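Local coordinates for protein similar to hydroxylamine oxidoreductase (Kuenenia stuttgartiensis, PDB 6H5L) that probably acts as an oxidoreductase, forming the multiheme HAO-like subunit of a 60-heme reductase complex in an anammox bacterium, at residues A26-N31 with A177-P182; Q115-K118 with V123-E126; A187-Y192 with L405-V410; V211-H216 with F292-V297. All coordinates share one frame; numbering follows the deposited sequence.

Overall arrangement
The four contacts are spread through a largely helical multiheme cytochrome chain, and three of them border a heme c. Contacts 1 and 3 are neighbours, their centres about 15 Å apart, and meet where Pro182 O lies 3.6 Å from Leu405 CB. Helix 182-189 of contact 3 follows helix 174-180 of contact 1 in the chain. Contact 4 holds a heme iron between two histidines; its centre is about 23 Å from that of contact 1, which borders a different heme, one whose iron carries a water. Contact 2 packs against a third heme, its centre about 22 Å from that of contact 4. Contacts 3 and 4, on opposite sides of the chain's centre, both reach the second subunit.

Contact 1: residues A26-N31 with A177-P182; sequences AVYKDN and ANTIVP. With HEC (heme c), chain F.
Tyr28 reaches across from the end of helix 22-28 to meet Thr179 and Ile180 at the end of helix 174-180. The polar part is slight. Tyr28 OH and Thr179 OG1 are 3.4 Å apart, a weak hydrogen bond in which either hydroxyl could donate. Thr179 OG1 sits at the edge of the tyrosine ring, near its plane, and is also 3.4 Å from Tyr28 CE1. Its chi1 of 67° sets OG1 between the backbone N and the carbonyl carbon, on the side of the tyrosine. The stronger partner of this hydroxyl is Ser38 OG. Ile180 makes the van der Waals part: Ile180 CB packs 3.5 Å from Tyr28 OH, the side chains crossing at about a right angle. The phenol also rests on Tyr24, Trp175 and Glu176. Replacing Tyr28 by an alanine would probably open a gap between the two helix ends and cost Thr179 its weaker hydroxyl partner.

The second helix end also borders heme c of chain F. Ala177 CB is 3.3 Å from the propionate atom O1A, and Val181 CG1 is 3.7 Å from the methyl CMA. A water occupies one axial position of this iron, consistent with a substrate-binding heme as in related enzymes. Tyr28 thus joins the helix ends through the outer end of its phenol, by close packing and one weak hydrogen bond; Ser38 holds Thr179 OG1 more firmly.

Contact 2: residues Q115-K118 with V123-E126; sequences QIEK and VLDE. With HEC (heme c), chain E.
Glu117 and Val123 bring their CA atoms within 5.5 Å, as the chain turns back beside the last turns of helix 107-120. Glu117 OE2 accepts a hydrogen bond from Leu124 N at 2.9 Å. The bond is nearly straight, at 170°, and uses the anti lone pair, away from OE1. The glutamate CG starts anti to the carbonyl carbon (chi1 -75°) and the chain runs on extended, which carries OE2 out to the loop. The same oxygen forms a salt bridge with Lys104, which also pairs with Asp125 OD1; this shared cation probably offsets the repulsion between the two acids.

Here the loop after helix 107-120 folds back on the helix, in the periphery of a multiheme cytochrome, bordering heme c of chain E. With an alanine here instead of Glu117, Leu124 N would probably lose its acceptor and Lys104 one of its two carboxylates.

The CB of Leu124 is directed toward the helix, and Leu124 CD1 lies 3.7 Å from Ile116 CG2, the side chains crossing at about a right angle. Ile116 CD1 is 3.6 Å from the heme propionate atom O1D, and Leu124 CD1 is 4.0 Å from the methyl CMD.

Contact 3: residues A187-Y192 with L405-V410; sequences AARRGY and LSDGIV
Arg189 has the most surface buried here, and it meets both Leu405 and Asp407. Its guanidinium forms a salt bridge with the Asp407 carboxylate. The main pair is NH2 with OD2, which approaches at the guanidinium edge. The modelled separation is too short to be read closely at this resolution. A weak second bond joins Arg189 NH1 to Asp407 OD1 at 3.2 Å, bent to 128°. The two flat groups are 36° apart. The arginine chain bends at chi3 (127°), which swings the guanidinium to the carboxylate. Arg189 NH1 has a second acid, Glu186, so its positive charge is probably shared between Asp407 and Glu186.

Leu405 contributes the apolar part. Its CD1 packs against the arginine chain, 3.6 Å from Arg189 CD and 3.4 Å from Arg189 NH1. The two side chains cross obliquely. Leu405 is also the N-cap residue of the helix that carries Asp407.

The contact thus joins the end of helix 182-189, closed by a Schellman motif at Gly191, to the start of helix 406-412. Leu405 also rests on Pro182 and Ala185 of the first helix. Helix 420-429 packs on the second through Phe426. Beyond Gly191, Tyr192 OH bonds Gln379 of the second subunit.

Contact 4: residues V211-H216 with F292-V297; sequences VCHTRH and FIHNPV. With HEC (heme c), chain G.
His294 and His213 meet through the iron of heme c, chain G, which they bind from opposite faces of the porphyrin. In His294, CB leads into a ring whose CG is anti to the backbone N (chi1 -175°), and this turns the imidazole to the metal. ND1 faces away from the iron and makes a weak hydrogen bond to Gln156 O. His294 CD2 lies 3.2 Å from the heme nitrogen ND. CE1 stands on the NB side, where the model is too tight to interpret. At the tip, His294 NE2 binds the iron at 2.0 Å.

His213 NE2 holds the other axial position, also 2.0 Å from the iron. The two NE2 atoms are 4.0 Å apart, each at the edge of the other ring and near its plane. The ring planes are about 18° apart. This is bis-histidine ligation of a c-type heme. Cys212 SG is bonded to the heme carbon CAC at 1.8 Å, and Cys212 and His213 end a CXXCH motif. Both axial sites are taken by protein, which is consistent with an electron-transfer heme.

The loop 211-216 runs between helices 197-202 and 220-224. The loop 292-297 leaves strand 291-292 of the small hairpin, far ahead of helix 337-350.

Contact 1: residues A26-N31 with A177-P182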
# COMPACT_ATOMS: atom_id res chain seq x y z
N ALA A 26 -28.55 7.65 -56.05
CA ALA A 26 -27.69 7.97 -57.19
C ALA A 26 -26.92 9.26 -56.98
O ALA A 26 -25.84 9.43 -57.57
CB ALA A 26 -28.53 8.05 -58.47
N VAL A 27 -27.44 10.17 -56.17
CA VAL A 27 -26.81 11.46 -55.93
C VAL A 27 -26.19 11.57 -54.54
O VAL A 27 -25.61 12.62 -54.22
CB VAL A 27 -27.80 12.62 -56.16
CG1 VAL A 27 -28.30 12.62 -57.59
CG2 VAL A 27 -28.97 12.53 -55.18
N TYR A 28 -26.30 10.53 -53.71
CA TYR A 28 -25.76 10.62 -52.36
C TYR A 28 -24.87 9.43 -52.01
O TYR A 28 -23.94 9.58 -51.20
CB TYR A 28 -26.89 10.76 -51.34
CG TYR A 28 -27.35 12.18 -51.14
CD1 TYR A 28 -26.50 13.14 -50.61
CD2 TYR A 28 -28.64 12.58 -51.49
CE1 TYR A 28 -26.91 14.45 -50.42
CE2 TYR A 28 -29.06 13.89 -51.31
CZ TYR A 28 -28.19 14.82 -50.77
OH TYR A 28 -28.61 16.12 -50.59
N LYS A 29 -25.12 8.26 -52.58
CA LYS A 29 -24.32 7.08 -52.26
C LYS A 29 -23.39 6.64 -53.39
O LYS A 29 -22.24 6.29 -53.12
CB LYS A 29 -25.20 5.89 -51.87
CG LYS A 29 -24.39 4.69 -51.40
CD LYS A 29 -25.24 3.46 -51.13
CE LYS A 29 -24.36 2.31 -50.64
NZ LYS A 29 -25.12 1.07 -50.36
N ASP A 30 -23.87 6.64 -54.63
CA ASP A 30 -23.05 6.20 -55.76
C ASP A 30 -21.75 6.99 -55.81
O ASP A 30 -21.74 8.22 -55.72
CB ASP A 30 -23.82 6.35 -57.07
CG ASP A 30 -24.93 5.33 -57.21
OD1 ASP A 30 -25.06 4.45 -56.32
OD2 ASP A 30 -25.68 5.40 -58.20
N ASN A 31 -20.64 6.27 -55.96
CA ASN A 31 -19.32 6.87 -55.82
C ASN A 31 -18.95 7.62 -57.09
O ASN A 31 -18.51 7.03 -58.07
CB ASN A 31 -18.27 5.82 -55.49
CG ASN A 31 -16.88 6.42 -55.30
OD1 ASN A 31 -16.08 6.46 -56.24
ND2 ASN A 31 -16.60 6.89 -54.09
N ALA A 177 -28.81 17.38 -45.63
CA ALA A 177 -29.12 18.77 -45.33
C ALA A 177 -28.00 19.72 -45.78
O ALA A 177 -28.27 20.88 -46.10
CB ALA A 177 -29.37 18.93 -43.83
N ASN A 178 -26.76 19.24 -45.80
CA ASN A 178 -25.64 20.09 -46.16
C ASN A 178 -25.74 20.55 -47.61
O ASN A 178 -25.71 21.75 -47.91
CB ASN A 178 -24.32 19.36 -45.91
CG ASN A 178 -23.11 20.26 -46.07
OD1 ASN A 178 -23.21 21.48 -45.95
ND2 ASN A 178 -21.96 19.66 -46.35
N THR A 179 -25.86 19.60 -48.54
CA THR A 179 -25.77 19.89 -49.97
C THR A 179 -27.12 19.98 -50.67
O THR A 179 -27.16 20.28 -51.86
CB THR A 179 -24.90 18.84 -50.66
OG1 THR A 179 -25.57 17.57 -50.63
CG2 THR A 179 -23.55 18.72 -49.96
N ILE A 180 -28.23 19.72 -49.97
CA ILE A 180 -29.52 19.78 -50.64
C ILE A 180 -30.00 21.22 -50.78
O ILE A 180 -30.77 21.54 -51.70
CB ILE A 180 -30.56 18.91 -49.92
CG1 ILE A 180 -31.75 18.62 -50.84
CG2 ILE A 180 -31.04 19.58 -48.63
CD1 ILE A 180 -32.81 17.74 -50.22
N VAL A 181 -29.58 22.11 -49.89
CA VAL A 181 -30.03 23.50 -49.96
C VAL A 181 -29.39 24.18 -51.16
O VAL A 181 -28.22 23.90 -51.48
CB VAL A 181 -29.70 24.24 -48.66
CG1 VAL A 181 -30.55 23.68 -47.52
CG2 VAL A 181 -28.22 24.12 -48.33
N PRO A 182 -30.11 25.06 -51.87
CA PRO A 182 -29.58 25.59 -53.13
C PRO A 182 -28.43 26.56 -52.96
O PRO A 182 -27.65 26.74 -53.91
CB PRO A 182 -30.80 26.27 -53.77
CG PRO A 182 -31.64 26.66 -52.60
CD PRO A 182 -31.46 25.57 -51.58
FE HEC F . -25.87 22.79 -40.45
CHA HEC F . -28.95 22.47 -39.05
CHB HEC F . -27.14 23.22 -43.49
CHC HEC F . -22.87 24.26 -41.50
CHD HEC F . -24.32 21.78 -37.61
NA HEC F . -27.72 22.82 -41.14
C1A HEC F . -28.88 22.70 -40.41
C2A HEC F . -29.99 22.86 -41.34
C3A HEC F . -29.48 23.07 -42.56
C4A HEC F . -28.04 23.04 -42.47
CMA HEC F . -30.30 23.29 -43.85
CAA HEC F . -31.50 22.81 -41.00
CBA HEC F . -31.87 21.46 -40.42
CGA HEC F . -32.26 20.52 -41.53
O1A HEC F . -31.68 19.41 -41.58
O2A HEC F . -33.13 20.88 -42.36
NB HEC F . -25.09 23.55 -42.21
C1B HEC F . -25.88 23.75 -43.32
C2B HEC F . -25.16 24.61 -44.25
C3B HEC F . -23.96 24.90 -43.69
C4B HEC F . -23.91 24.23 -42.40
CMB HEC F . -25.79 25.02 -45.60
CAB HEC F . -22.76 25.77 -44.18
CBB HEC F . -22.66 26.04 -45.70
NC HEC F . -23.92 22.96 -39.72
C1C HEC F . -22.86 23.67 -40.26
C2C HEC F . -21.82 23.76 -39.25
C3C HEC F . -22.18 22.98 -38.22
C4C HEC F . -23.53 22.52 -38.47
CMC HEC F . -20.41 24.35 -39.51
CAC HEC F . -21.37 22.68 -36.93
CBC HEC F . -21.09 23.97 -36.13
ND HEC F . -26.54 22.22 -38.60
C1D HEC F . -25.70 21.81 -37.57
C2D HEC F . -26.51 21.42 -36.44
C3D HEC F . -27.97 21.63 -36.88
C4D HEC F . -27.88 22.13 -38.24
CMD HEC F . -25.99 20.89 -35.08
CAD HEC F . -29.27 21.38 -36.09
CBD HEC F . -29.22 22.08 -34.73
CGD HEC F . -30.50 21.80 -33.99
O1D HEC F . -31.44 21.27 -34.63
O2D HEC F . -30.58 22.11 -32.78
O HOH W 1 -26.10 24.69 -39.56

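Contact 2: residues Q115-K118 with V123-E126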
# COMPACT_ATOMS: atom_id res chain seq x y z
N GLN A 115 -21.12 -12.30 -28.31
CA GLN A 115 -22.32 -12.18 -29.13
C GLN A 115 -21.98 -11.75 -30.55
O GLN A 115 -22.61 -12.21 -31.51
CB GLN A 115 -23.29 -11.19 -28.49
CG GLN A 115 -23.84 -11.64 -27.14
CD GLN A 115 -24.40 -10.49 -26.33
OE1 GLN A 115 -25.35 -10.65 -25.58
NE2 GLN A 115 -23.78 -9.32 -26.47
N ILE A 116 -20.98 -10.88 -30.70
CA ILE A 116 -20.56 -10.45 -32.03
C ILE A 116 -19.95 -11.61 -32.80
O ILE A 116 -20.17 -11.76 -34.01
CB ILE A 116 -19.58 -9.26 -31.92
CG1 ILE A 116 -20.28 -8.06 -31.28
CG2 ILE A 116 -19.04 -8.88 -33.29
CD1 ILE A 116 -19.34 -6.91 -30.97
N GLU A 117 -19.17 -12.46 -32.12
CA GLU A 117 -18.58 -13.63 -32.77
C GLU A 117 -19.66 -14.55 -33.33
O GLU A 117 -19.51 -15.10 -34.43
CB GLU A 117 -17.69 -14.39 -31.79
CG GLU A 117 -16.36 -13.73 -31.51
CD GLU A 117 -15.53 -14.48 -30.49
OE1 GLU A 117 -16.13 -15.12 -29.59
OE2 GLU A 117 -14.29 -14.45 -30.58
N LYS A 118 -20.76 -14.72 -32.60
CA LYS A 118 -21.86 -15.54 -33.09
C LYS A 118 -22.54 -14.89 -34.30
O LYS A 118 -22.91 -15.59 -35.25
CB LYS A 118 -22.88 -15.78 -31.98
CG LYS A 118 -22.51 -16.88 -31.01
CD LYS A 118 -23.13 -18.21 -31.41
CE LYS A 118 -22.80 -19.31 -30.42
NZ LYS A 118 -23.51 -20.58 -30.74
N VAL A 123 -14.16 -15.78 -35.18
CA VAL A 123 -13.51 -15.57 -33.89
C VAL A 123 -12.78 -14.23 -33.93
O VAL A 123 -12.06 -13.95 -34.89
CB VAL A 123 -12.55 -16.72 -33.56
CG1 VAL A 123 -11.45 -16.25 -32.61
CG2 VAL A 123 -13.31 -17.88 -32.94
N LEU A 124 -12.98 -13.41 -32.90
CA LEU A 124 -12.42 -12.07 -32.85
C LEU A 124 -11.53 -11.94 -31.61
O LEU A 124 -11.97 -11.49 -30.56
CB LEU A 124 -13.53 -11.02 -32.84
CG LEU A 124 -14.45 -11.02 -34.07
CD1 LEU A 124 -15.58 -10.02 -33.90
CD2 LEU A 124 -13.65 -10.73 -35.33
N ASP A 125 -10.27 -12.35 -31.75
CA ASP A 125 -9.28 -12.09 -30.71
C ASP A 125 -8.78 -10.65 -30.75
O ASP A 125 -8.27 -10.15 -29.74
CB ASP A 125 -8.11 -13.06 -30.84
CG ASP A 125 -8.49 -14.48 -30.50
OD1 ASP A 125 -9.30 -14.68 -29.57
OD2 ASP A 125 -7.98 -15.41 -31.17
N GLU A 126 -8.90 -9.99 -31.90
CA GLU A 126 -8.61 -8.57 -32.03
C GLU A 126 -9.30 -8.06 -33.29
O GLU A 126 -9.57 -8.81 -34.22
CB GLU A 126 -7.10 -8.29 -32.09
CG GLU A 126 -6.45 -8.66 -33.42
CD GLU A 126 -5.02 -8.17 -33.52
OE1 GLU A 126 -4.46 -8.19 -34.64
OE2 GLU A 126 -4.45 -7.76 -32.48
FE HEC E . -16.15 -2.03 -32.87
CHA HEC E . -15.55 -2.38 -29.53
CHB HEC E . -17.10 1.23 -32.37
CHC HEC E . -16.38 -1.56 -36.27
CHD HEC E . -15.98 -5.42 -33.36
NA HEC E . -16.28 -0.79 -31.25
C1A HEC E . -16.03 -1.15 -29.94
C2A HEC E . -16.35 -0.01 -29.10
C3A HEC E . -16.78 0.98 -29.89
C4A HEC E . -16.74 0.51 -31.26
CMA HEC E . -17.24 2.38 -29.43
CAA HEC E . -16.23 0.08 -27.56
CBA HEC E . -14.77 -0.11 -27.15
CGA HEC E . -14.53 0.50 -25.79
O1A HEC E . -15.44 1.19 -25.27
O2A HEC E . -13.42 0.31 -25.23
NB HEC E . -16.73 -0.47 -34.10
C1B HEC E . -16.90 0.83 -33.67
C2B HEC E . -16.83 1.69 -34.83
C3B HEC E . -16.65 0.92 -35.91
C4B HEC E . -16.57 -0.46 -35.47
CMB HEC E . -16.99 3.23 -34.79
CAB HEC E . -16.51 1.38 -37.38
CBB HEC E . -15.18 2.14 -37.59
NC HEC E . -16.22 -3.26 -34.51
C1C HEC E . -16.24 -2.86 -35.83
C2C HEC E . -15.87 -4.00 -36.65
C3C HEC E . -15.97 -5.08 -35.86
C4C HEC E . -16.05 -4.63 -34.49
CMC HEC E . -16.03 -4.02 -38.19
CAC HEC E . -15.78 -6.56 -36.28
CBC HEC E . -14.28 -6.87 -36.52
ND HEC E . -15.80 -3.65 -31.64
C1D HEC E . -15.82 -4.98 -32.06
C2D HEC E . -15.66 -5.83 -30.91
C3D HEC E . -15.52 -4.88 -29.71
C4D HEC E . -15.62 -3.55 -30.26
CMD HEC E . -15.62 -7.37 -30.89
CAD HEC E . -15.33 -5.27 -28.23
CBD HEC E . -16.67 -5.62 -27.60
CGD HEC E . -17.59 -4.43 -27.62
O1D HEC E . -18.49 -4.38 -28.50
O2D HEC E . -17.42 -3.53 -26.77

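Contact 3: residues A187-Y192 with L405-V410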
# COMPACT_ATOMS: atom_id res chain seq x y z
N ALA A 187 -22.95 29.19 -53.80
CA ALA A 187 -21.69 29.69 -53.25
C ALA A 187 -20.49 29.10 -53.99
O ALA A 187 -19.49 29.80 -54.22
CB ALA A 187 -21.61 29.39 -51.76
N ALA A 188 -20.57 27.82 -54.36
CA ALA A 188 -19.50 27.21 -55.14
C ALA A 188 -19.43 27.77 -56.55
O ALA A 188 -18.34 27.88 -57.12
CB ALA A 188 -19.70 25.69 -55.18
N ARG A 189 -20.58 28.13 -57.13
CA ARG A 189 -20.58 28.77 -58.45
C ARG A 189 -19.79 30.06 -58.43
O ARG A 189 -19.08 30.37 -59.40
CB ARG A 189 -22.02 29.05 -58.89
CG ARG A 189 -22.74 27.91 -59.57
CD ARG A 189 -24.21 28.27 -59.74
NE ARG A 189 -24.69 28.12 -61.11
CZ ARG A 189 -25.86 28.58 -61.53
NH1 ARG A 189 -26.66 29.22 -60.69
NH2 ARG A 189 -26.23 28.42 -62.79
N ARG A 190 -19.89 30.83 -57.35
CA ARG A 190 -19.28 32.14 -57.26
C ARG A 190 -17.86 32.10 -56.71
O ARG A 190 -17.26 33.16 -56.50
CB ARG A 190 -20.15 33.06 -56.39
CG ARG A 190 -21.62 32.96 -56.75
CD ARG A 190 -22.41 34.17 -56.26
NE ARG A 190 -23.73 34.20 -56.87
CZ ARG A 190 -24.43 35.31 -57.08
NH1 ARG A 190 -25.62 35.25 -57.65
NH2 ARG A 190 -23.92 36.49 -56.74
N GLY A 191 -17.31 30.92 -56.47
CA GLY A 191 -15.95 30.79 -56.00
C GLY A 191 -15.77 30.70 -54.50
O GLY A 191 -14.65 30.87 -54.02
N TYR A 192 -16.84 30.45 -53.75
CA TYR A 192 -16.78 30.33 -52.29
C TYR A 192 -17.09 28.92 -51.82
O TYR A 192 -17.67 28.73 -50.75
CB TYR A 192 -17.72 31.33 -51.62
CG TYR A 192 -17.68 32.72 -52.21
CD1 TYR A 192 -16.54 33.51 -52.09
CD2 TYR A 192 -18.79 33.25 -52.86
CE1 TYR A 192 -16.50 34.79 -52.63
CE2 TYR A 192 -18.76 34.53 -53.39
CZ TYR A 192 -17.61 35.29 -53.27
OH TYR A 192 -17.58 36.56 -53.80
N LEU A 405 -29.47 29.96 -57.00
CA LEU A 405 -29.60 28.79 -57.86
C LEU A 405 -31.03 28.61 -58.37
O LEU A 405 -31.57 27.51 -58.38
CB LEU A 405 -29.12 27.52 -57.14
CG LEU A 405 -28.55 26.41 -58.02
CD1 LEU A 405 -27.13 26.72 -58.44
CD2 LEU A 405 -28.62 25.08 -57.30
N SER A 406 -31.64 29.71 -58.81
CA SER A 406 -33.01 29.64 -59.31
C SER A 406 -33.10 28.85 -60.60
O SER A 406 -34.12 28.19 -60.86
CB SER A 406 -33.57 31.05 -59.51
OG SER A 406 -33.66 31.75 -58.28
N ASP A 407 -32.05 28.89 -61.43
CA ASP A 407 -32.06 28.11 -62.67
C ASP A 407 -31.98 26.61 -62.37
O ASP A 407 -32.63 25.81 -63.05
CB ASP A 407 -30.90 28.54 -63.57
CG ASP A 407 -29.56 28.47 -62.87
OD1 ASP A 407 -29.54 28.28 -61.63
OD2 ASP A 407 -28.52 28.61 -63.55
N GLY A 408 -31.19 26.23 -61.37
CA GLY A 408 -31.10 24.83 -61.01
C GLY A 408 -32.34 24.32 -60.31
O GLY A 408 -32.69 23.14 -60.43
N ILE A 409 -33.03 25.19 -59.56
CA ILE A 409 -34.27 24.79 -58.90
C ILE A 409 -35.33 24.44 -59.95
O ILE A 409 -36.00 23.41 -59.86
CB ILE A 409 -34.76 25.90 -57.96
CG1 ILE A 409 -33.82 26.01 -56.75
CG2 ILE A 409 -36.19 25.65 -57.51
CD1 ILE A 409 -34.02 27.28 -55.94
N VAL A 410 -35.49 25.31 -60.95
CA VAL A 410 -36.47 25.05 -62.01
C VAL A 410 -36.10 23.79 -62.78
O VAL A 410 -36.98 22.99 -63.13
CB VAL A 410 -36.57 26.28 -62.94
CG1 VAL A 410 -37.51 25.98 -64.10
CG2 VAL A 410 -37.03 27.49 -62.17

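Contact 4: residues V211-H216 with F292-V297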
# COMPACT_ATOMS: atom_id res chain seq x y z
N VAL A 211 -17.33 10.05 -34.63
CA VAL A 211 -17.63 11.47 -34.53
C VAL A 211 -17.89 11.87 -33.08
O VAL A 211 -17.56 13.00 -32.68
CB VAL A 211 -18.81 11.82 -35.46
CG1 VAL A 211 -19.95 12.49 -34.70
CG2 VAL A 211 -18.33 12.67 -36.62
N CYS A 212 -18.45 10.95 -32.30
CA CYS A 212 -18.57 11.13 -30.85
C CYS A 212 -17.48 10.39 -30.10
O CYS A 212 -16.69 11.00 -29.38
CB CYS A 212 -19.96 10.68 -30.39
SG CYS A 212 -21.32 11.54 -31.23
N HIS A 213 -17.40 9.07 -30.27
CA HIS A 213 -16.25 8.30 -29.82
C HIS A 213 -15.21 8.33 -30.94
O HIS A 213 -15.40 7.69 -31.98
CB HIS A 213 -16.64 6.87 -29.44
CG HIS A 213 -17.87 6.35 -30.13
ND1 HIS A 213 -17.85 5.81 -31.39
CD2 HIS A 213 -19.16 6.27 -29.71
CE1 HIS A 213 -19.07 5.43 -31.73
NE2 HIS A 213 -19.88 5.70 -30.73
N THR A 214 -14.13 9.07 -30.72
CA THR A 214 -13.24 9.48 -31.79
C THR A 214 -12.40 8.32 -32.32
O THR A 214 -12.57 7.16 -31.92
CB THR A 214 -12.33 10.62 -31.33
OG1 THR A 214 -11.81 10.32 -30.03
CG2 THR A 214 -13.09 11.94 -31.30
N ARG A 215 -11.48 8.66 -33.21
CA ARG A 215 -10.87 7.67 -34.10
C ARG A 215 -9.80 6.85 -33.39
O ARG A 215 -8.97 7.39 -32.65
CB ARG A 215 -10.27 8.36 -35.33
CG ARG A 215 -10.74 7.78 -36.64
CD ARG A 215 -9.79 8.09 -37.78
NE ARG A 215 -9.34 9.47 -37.80
CZ ARG A 215 -10.02 10.48 -38.31
NH1 ARG A 215 -11.22 10.28 -38.85
NH2 ARG A 215 -9.51 11.71 -38.28
N HIS A 216 -9.85 5.54 -33.62
CA HIS A 216 -8.79 4.59 -33.31
C HIS A 216 -8.64 4.33 -31.82
O HIS A 216 -7.93 3.41 -31.42
CB HIS A 216 -7.48 5.06 -33.94
CG HIS A 216 -7.50 5.04 -35.43
ND1 HIS A 216 -7.08 6.10 -36.20
CD2 HIS A 216 -7.91 4.08 -36.30
CE1 HIS A 216 -7.22 5.79 -37.48
NE2 HIS A 216 -7.72 4.57 -37.57
N PHE A 292 -33.13 3.15 -23.18
CA PHE A 292 -32.20 4.03 -23.88
C PHE A 292 -31.99 3.54 -25.31
O PHE A 292 -32.30 2.40 -25.66
CB PHE A 292 -30.86 4.11 -23.14
CG PHE A 292 -30.91 4.95 -21.89
CD1 PHE A 292 -31.34 4.41 -20.69
CD2 PHE A 292 -30.51 6.28 -21.91
CE1 PHE A 292 -31.38 5.17 -19.54
CE2 PHE A 292 -30.55 7.05 -20.77
CZ PHE A 292 -30.99 6.50 -19.58
N ILE A 293 -31.46 4.43 -26.15
CA ILE A 293 -31.26 4.14 -27.56
C ILE A 293 -29.99 4.84 -28.03
O ILE A 293 -29.62 5.90 -27.51
CB ILE A 293 -32.49 4.56 -28.40
CG1 ILE A 293 -32.38 4.06 -29.84
CG2 ILE A 293 -32.69 6.07 -28.35
CD1 ILE A 293 -33.64 4.26 -30.66
N HIS A 294 -29.32 4.23 -29.00
CA HIS A 294 -28.04 4.74 -29.52
C HIS A 294 -28.27 5.80 -30.60
O HIS A 294 -27.80 5.69 -31.74
CB HIS A 294 -27.19 3.58 -30.04
CG HIS A 294 -25.82 3.97 -30.48
ND1 HIS A 294 -25.42 3.93 -31.80
CD2 HIS A 294 -24.73 4.39 -29.78
CE1 HIS A 294 -24.16 4.31 -31.90
NE2 HIS A 294 -23.72 4.60 -30.69
N ASN A 295 -29.03 6.83 -30.22
CA ASN A 295 -29.19 8.06 -31.00
C ASN A 295 -29.88 9.10 -30.13
O ASN A 295 -30.71 8.74 -29.28
CB ASN A 295 -29.98 7.81 -32.30
CG ASN A 295 -31.48 7.92 -32.11
OD1 ASN A 295 -32.04 9.02 -32.02
ND2 ASN A 295 -32.15 6.78 -32.09
N PRO A 296 -29.56 10.38 -30.29
CA PRO A 296 -30.04 11.41 -29.34
C PRO A 296 -31.26 12.21 -29.78
O PRO A 296 -31.59 13.18 -29.09
CB PRO A 296 -28.82 12.33 -29.25
CG PRO A 296 -28.25 12.29 -30.64
CD PRO A 296 -28.52 10.91 -31.19
N VAL A 297 -31.94 11.85 -30.87
CA VAL A 297 -32.90 12.75 -31.51
C VAL A 297 -34.35 12.29 -31.35
O VAL A 297 -35.25 12.97 -31.87
CB VAL A 297 -32.57 12.94 -33.00
CG1 VAL A 297 -31.09 13.24 -33.17
CG2 VAL A 297 -32.96 11.69 -33.79
FE HEC G . -21.75 4.95 -30.83
CHA HEC G . -21.84 3.32 -27.80
CHB HEC G . -20.89 2.00 -32.36
CHC HEC G . -22.15 6.42 -33.93
CHD HEC G . -22.22 7.97 -29.34
NA HEC G . -21.41 3.02 -30.20
C1A HEC G . -21.52 2.56 -28.90
C2A HEC G . -21.23 1.15 -28.89
C3A HEC G . -20.97 0.77 -30.15
C4A HEC G . -21.08 1.95 -31.00
CMA HEC G . -20.62 -0.66 -30.60
CAA HEC G . -21.24 0.23 -27.64
CBA HEC G . -19.84 0.06 -27.09
CGA HEC G . -19.89 -0.84 -25.88
O1A HEC G . -21.00 -1.01 -25.31
O2A HEC G . -18.83 -1.38 -25.48
NB HEC G . -21.48 4.35 -32.79
C1B HEC G . -21.27 3.04 -33.18
C2B HEC G . -21.51 2.96 -34.61
C3B HEC G . -21.85 4.18 -35.05
C4B HEC G . -21.84 5.08 -33.91
CMB HEC G . -21.37 1.68 -35.45
CAB HEC G . -22.20 4.60 -36.49
CBB HEC G . -23.58 4.03 -36.90
NC HEC G . -22.11 6.84 -31.52
C1C HEC G . -22.25 7.23 -32.83
C2C HEC G . -22.67 8.62 -32.84
C3C HEC G . -22.55 9.08 -31.59
C4C HEC G . -22.29 7.95 -30.72
CMC HEC G . -22.76 9.48 -34.12
CAC HEC G . -22.82 10.53 -31.12
CBC HEC G . -24.31 10.89 -31.32
ND HEC G . -21.93 5.56 -28.87
C1D HEC G . -22.25 6.86 -28.51
C2D HEC G . -22.64 6.87 -27.11
C3D HEC G . -22.52 5.42 -26.64
C4D HEC G . -22.07 4.68 -27.79
CMD HEC G . -23.07 8.08 -26.27
CAD HEC G . -22.82 4.86 -25.23
CBD HEC G . -24.13 4.08 -25.32
CGD HEC G . -24.71 3.82 -23.96
O1D HEC G . -25.89 3.38 -23.88
O2D HEC G . -24.01 4.06 -22.94